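Local coordinates for methanol--corrinoid protein (Methanosarcina barkeri, PDB 2I2X) that carries the methyl group of methanol on a corrinoid cofactor during methanogenesis, receiving it with the help of MtaB and passing it to coenzyme M through MtaA, at residues I93-P96 / N97-S101; C128-A131 / E132-H136. All coordinates share one frame; numbering follows the deposited sequence.

Interaction 1: residues I93-P96 / N97-S101; sequences IFLP and NVMMS
Leu95 and Met99 begin the ordinary helical ladder: Met99 N donates to Leu95 O at 2.9 Å, with an N-H...O angle of 159°, and Met100 N follows to Pro96 O at 3.2 Å. At the first turn the carboxamide of Asn97 folds back on the chain and ND2, as modelled, donates to Phe94 O at 3.2 Å (154°), but it also comes within 2.8 Å of Phe94 N, and two donors this close make the assigned turn of the amide uncertain. The acceptor lies close to the amide plane of Asn97, while the donor stands above the carbonyl plane of Phe94. Asn97 CG sits anti to the carbonyl carbon (chi1 -55°), which carries the amide toward the start of the helix. Phe94 is the N-cap residue, and its O draws weak bonds from Asn97 N and Val98 N as well. Proline suits this first turn, where no amide hydrogen is required. The whole forms the N-terminal end of helix 95-113 in the helix bundle of MtaC. Leu95 and Met99 lie side by side, CD2 of the leucine 3.7 Å from CG of the methionine, and both reach helix 138-149. Ile93 CD1 touches Val98 CG2 at 4.2 Å beside helix 72-89, while the ring of Phe94 stacks on Phe417 of the neighbouring MtaB chain.

Interaction 2: residues C128-A131 / E132-H136; sequences CHVA and EGDVH
Asp134 closes a type II beta turn back onto Ala131, its N donating to Ala131 O at 3.1 Å, and from there its carboxylate reaches His136, the axial ligand of the corrinoid. NE2 of His136 binds the cobalt, and ND1 on the other side of the ring donates to Asp134 OD1 at 2.5 Å, with OD1 lying at the ring edge, in plane. The same oxygen accepts the backbone N of His136 at 3.0 Å, the signature of an Asx turn. The ring nitrogen comes to its syn side and the backbone N to its anti side, both tilted somewhat out of the carboxylate plane, so one atom fixes both the main chain and the ring of the metal ligand. This is the aspartate-histidine pair of the DxHxxG motif of B12-binding domains. Neighbouring backbone atoms also hold the cofactor directly, through Gly133 O and Val135 N. Gly133 has a positive phi (89°), which favours glycine at this place in the turn.

In the second shell, Asp134 OD2 accepts Leu183 N, so both carboxylate oxygens are engaged. With CG anti to the backbone N (chi1 -157°), the carboxylate lies beside Val130, whose side chain crosses that of Asp134 at about a right angle. Val130 CG1 is 3.6 Å from Asp134 CB, and its CG2 rests 3.6 Å from His136 O. Were Asp134 an alanine, His136 N and ND1 would probably lose their shared acceptor, and the cobalt-binding ring would be freer to turn. The turn follows strand 125-130, which is flanked in the parallel sheet by strands 153-158 and 177-181, and leads into helix 138-149, where Lys140 packs on Val130.

Overall arrangement
Both contacts are largely buried and local, yet one begins a helix and the other lies in the turn that follows a strand. Interaction 1 belongs to the helix bundle and faces MtaB; interaction 2 belongs to the Rossmann-like domain and faces the corrinoid. Helix 95-113 and strand 125-130 follow each other in the chain, but the centres of the contacts stand about 23 Å apart and their nearest atoms about 12 Å, without touching. Helix 138-149 is a shared neighbour, packing against side chains from each. Their chemistry differs accordingly: an amide and apolar side chains pack around backbone bonds in 93-101, whereas a carboxylate in 128-136 serves the metal ligand.

Interaction 1: residues I93-P96 / N97-S101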
# COMPACT_ATOMS: atom_id res chain seq x y z
N ILE B 93 -26.66 -13.98 -17.51
CA ILE B 93 -26.64 -12.77 -18.32
C ILE B 93 -26.00 -11.70 -17.46
O ILE B 93 -25.81 -11.92 -16.27
CB ILE B 93 -28.03 -12.31 -18.79
CG1 ILE B 93 -28.99 -12.24 -17.60
CG2 ILE B 93 -28.55 -13.22 -19.92
CD1 ILE B 93 -30.10 -11.25 -17.81
N PHE B 94 -25.64 -10.57 -18.07
CA PHE B 94 -24.89 -9.48 -17.41
C PHE B 94 -25.77 -8.26 -17.18
O PHE B 94 -26.89 -8.21 -17.66
CB PHE B 94 -23.66 -9.08 -18.23
CG PHE B 94 -22.43 -9.93 -17.98
CD1 PHE B 94 -22.54 -11.27 -17.60
CD2 PHE B 94 -21.16 -9.39 -18.17
CE1 PHE B 94 -21.38 -12.04 -17.40
CE2 PHE B 94 -20.01 -10.15 -17.96
CZ PHE B 94 -20.13 -11.48 -17.59
N LEU B 95 -25.27 -7.27 -16.46
CA LEU B 95 -25.99 -6.02 -16.23
C LEU B 95 -26.58 -5.42 -17.52
O LEU B 95 -27.79 -5.20 -17.59
CB LEU B 95 -25.05 -5.00 -15.59
CG LEU B 95 -25.55 -3.93 -14.63
CD1 LEU B 95 -24.58 -2.75 -14.67
CD2 LEU B 95 -26.97 -3.46 -14.84
N PRO B 96 -25.74 -5.16 -18.56
CA PRO B 96 -26.36 -4.47 -19.68
C PRO B 96 -27.56 -5.20 -20.27
O PRO B 96 -28.40 -4.58 -20.91
CB PRO B 96 -25.21 -4.33 -20.70
CG PRO B 96 -24.00 -4.29 -19.83
CD PRO B 96 -24.30 -5.38 -18.82
N ASN B 97 -27.66 -6.50 -20.03
CA ASN B 97 -28.82 -7.25 -20.51
C ASN B 97 -30.04 -6.92 -19.65
O ASN B 97 -31.17 -6.85 -20.15
CB ASN B 97 -28.53 -8.76 -20.49
CG ASN B 97 -27.28 -9.12 -21.25
OD1 ASN B 97 -27.31 -9.24 -22.47
ND2 ASN B 97 -26.18 -9.28 -20.54
N VAL B 98 -29.80 -6.72 -18.36
CA VAL B 98 -30.82 -6.30 -17.43
C VAL B 98 -31.32 -4.91 -17.81
O VAL B 98 -32.52 -4.69 -17.84
CB VAL B 98 -30.31 -6.31 -15.98
CG1 VAL B 98 -31.43 -6.03 -15.01
CG2 VAL B 98 -29.69 -7.66 -15.65
N MET B 99 -30.40 -4.00 -18.12
CA MET B 99 -30.76 -2.62 -18.46
C MET B 99 -31.65 -2.50 -19.71
O MET B 99 -32.64 -1.77 -19.69
CB MET B 99 -29.52 -1.75 -18.65
CG MET B 99 -28.70 -1.51 -17.41
SD MET B 99 -29.70 -0.87 -16.06
CE MET B 99 -29.44 0.89 -16.19
N MET B 100 -31.29 -3.22 -20.77
CA MET B 100 -32.03 -3.22 -22.02
C MET B 100 -33.42 -3.79 -21.82
O MET B 100 -34.38 -3.32 -22.42
CB MET B 100 -31.29 -4.04 -23.06
CG MET B 100 -30.27 -3.27 -23.86
SD MET B 100 -29.14 -4.42 -24.68
CE MET B 100 -30.25 -5.35 -25.75
N SER B 101 -33.51 -4.82 -20.98
CA SER B 101 -34.77 -5.43 -20.62
C SER B 101 -35.64 -4.48 -19.81
O SER B 101 -36.87 -4.46 -19.98
CB SER B 101 -34.52 -6.73 -19.84
OG SER B 101 -34.00 -7.74 -20.69

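Interaction 2: residues C128-A131 / E132-H136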
# COMPACT_ATOMS: atom_id res chain seq x y z
N CYS B 128 -34.87 7.41 -4.41
CA CYS B 128 -33.44 7.18 -4.60
C CYS B 128 -32.69 8.46 -4.93
O CYS B 128 -33.14 9.26 -5.75
CB CYS B 128 -33.22 6.17 -5.71
SG CYS B 128 -34.01 4.61 -5.38
N HIS B 129 -31.55 8.65 -4.29
CA HIS B 129 -30.71 9.81 -4.58
C HIS B 129 -29.23 9.48 -4.46
O HIS B 129 -28.85 8.49 -3.85
CB HIS B 129 -31.09 10.99 -3.67
CG HIS B 129 -30.47 10.93 -2.30
ND1 HIS B 129 -30.75 9.93 -1.39
CD2 HIS B 129 -29.59 11.76 -1.69
CE1 HIS B 129 -30.07 10.15 -0.28
NE2 HIS B 129 -29.36 11.25 -0.44
N VAL B 130 -28.42 10.33 -5.06
CA VAL B 130 -26.99 10.36 -4.87
C VAL B 130 -26.70 11.54 -3.94
O VAL B 130 -27.34 12.59 -4.05
CB VAL B 130 -26.24 10.51 -6.22
CG1 VAL B 130 -24.75 10.56 -6.01
CG2 VAL B 130 -26.57 9.38 -7.12
N ALA B 131 -25.75 11.36 -3.02
CA ALA B 131 -25.34 12.39 -2.06
C ALA B 131 -25.03 13.73 -2.72
O ALA B 131 -24.59 13.79 -3.86
CB ALA B 131 -24.12 11.90 -1.28
N GLU B 132 -25.24 14.83 -2.00
CA GLU B 132 -24.87 16.12 -2.60
C GLU B 132 -23.36 16.25 -2.66
O GLU B 132 -22.65 15.78 -1.77
CB GLU B 132 -25.57 17.34 -1.95
CG GLU B 132 -24.90 17.96 -0.73
CD GLU B 132 -25.63 19.22 -0.22
OE1 GLU B 132 -25.51 20.30 -0.85
OE2 GLU B 132 -26.30 19.10 0.84
N GLY B 133 -22.90 16.87 -3.74
CA GLY B 133 -21.49 16.94 -4.12
C GLY B 133 -21.04 15.78 -5.00
O GLY B 133 -19.93 15.78 -5.52
N ASP B 134 -21.91 14.79 -5.17
CA ASP B 134 -21.54 13.54 -5.83
C ASP B 134 -22.24 13.36 -7.19
O ASP B 134 -23.46 13.54 -7.30
CB ASP B 134 -21.82 12.36 -4.87
CG ASP B 134 -20.99 11.12 -5.18
OD1 ASP B 134 -20.64 10.87 -6.35
OD2 ASP B 134 -20.70 10.36 -4.23
N VAL B 135 -21.46 12.97 -8.20
CA VAL B 135 -21.87 12.88 -9.61
C VAL B 135 -21.91 11.42 -10.09
O VAL B 135 -22.34 11.13 -11.22
CB VAL B 135 -20.93 13.82 -10.49
CG1 VAL B 135 -20.78 13.35 -11.94
CG2 VAL B 135 -21.42 15.27 -10.44
N HIS B 136 -21.49 10.51 -9.22
CA HIS B 136 -21.47 9.07 -9.52
C HIS B 136 -22.88 8.45 -9.54
O HIS B 136 -23.45 8.11 -8.52
CB HIS B 136 -20.53 8.33 -8.55
CG HIS B 136 -19.13 8.89 -8.52
ND1 HIS B 136 -18.80 10.04 -7.83
CD2 HIS B 136 -17.98 8.45 -9.09
CE1 HIS B 136 -17.51 10.29 -7.98
NE2 HIS B 136 -16.99 9.34 -8.74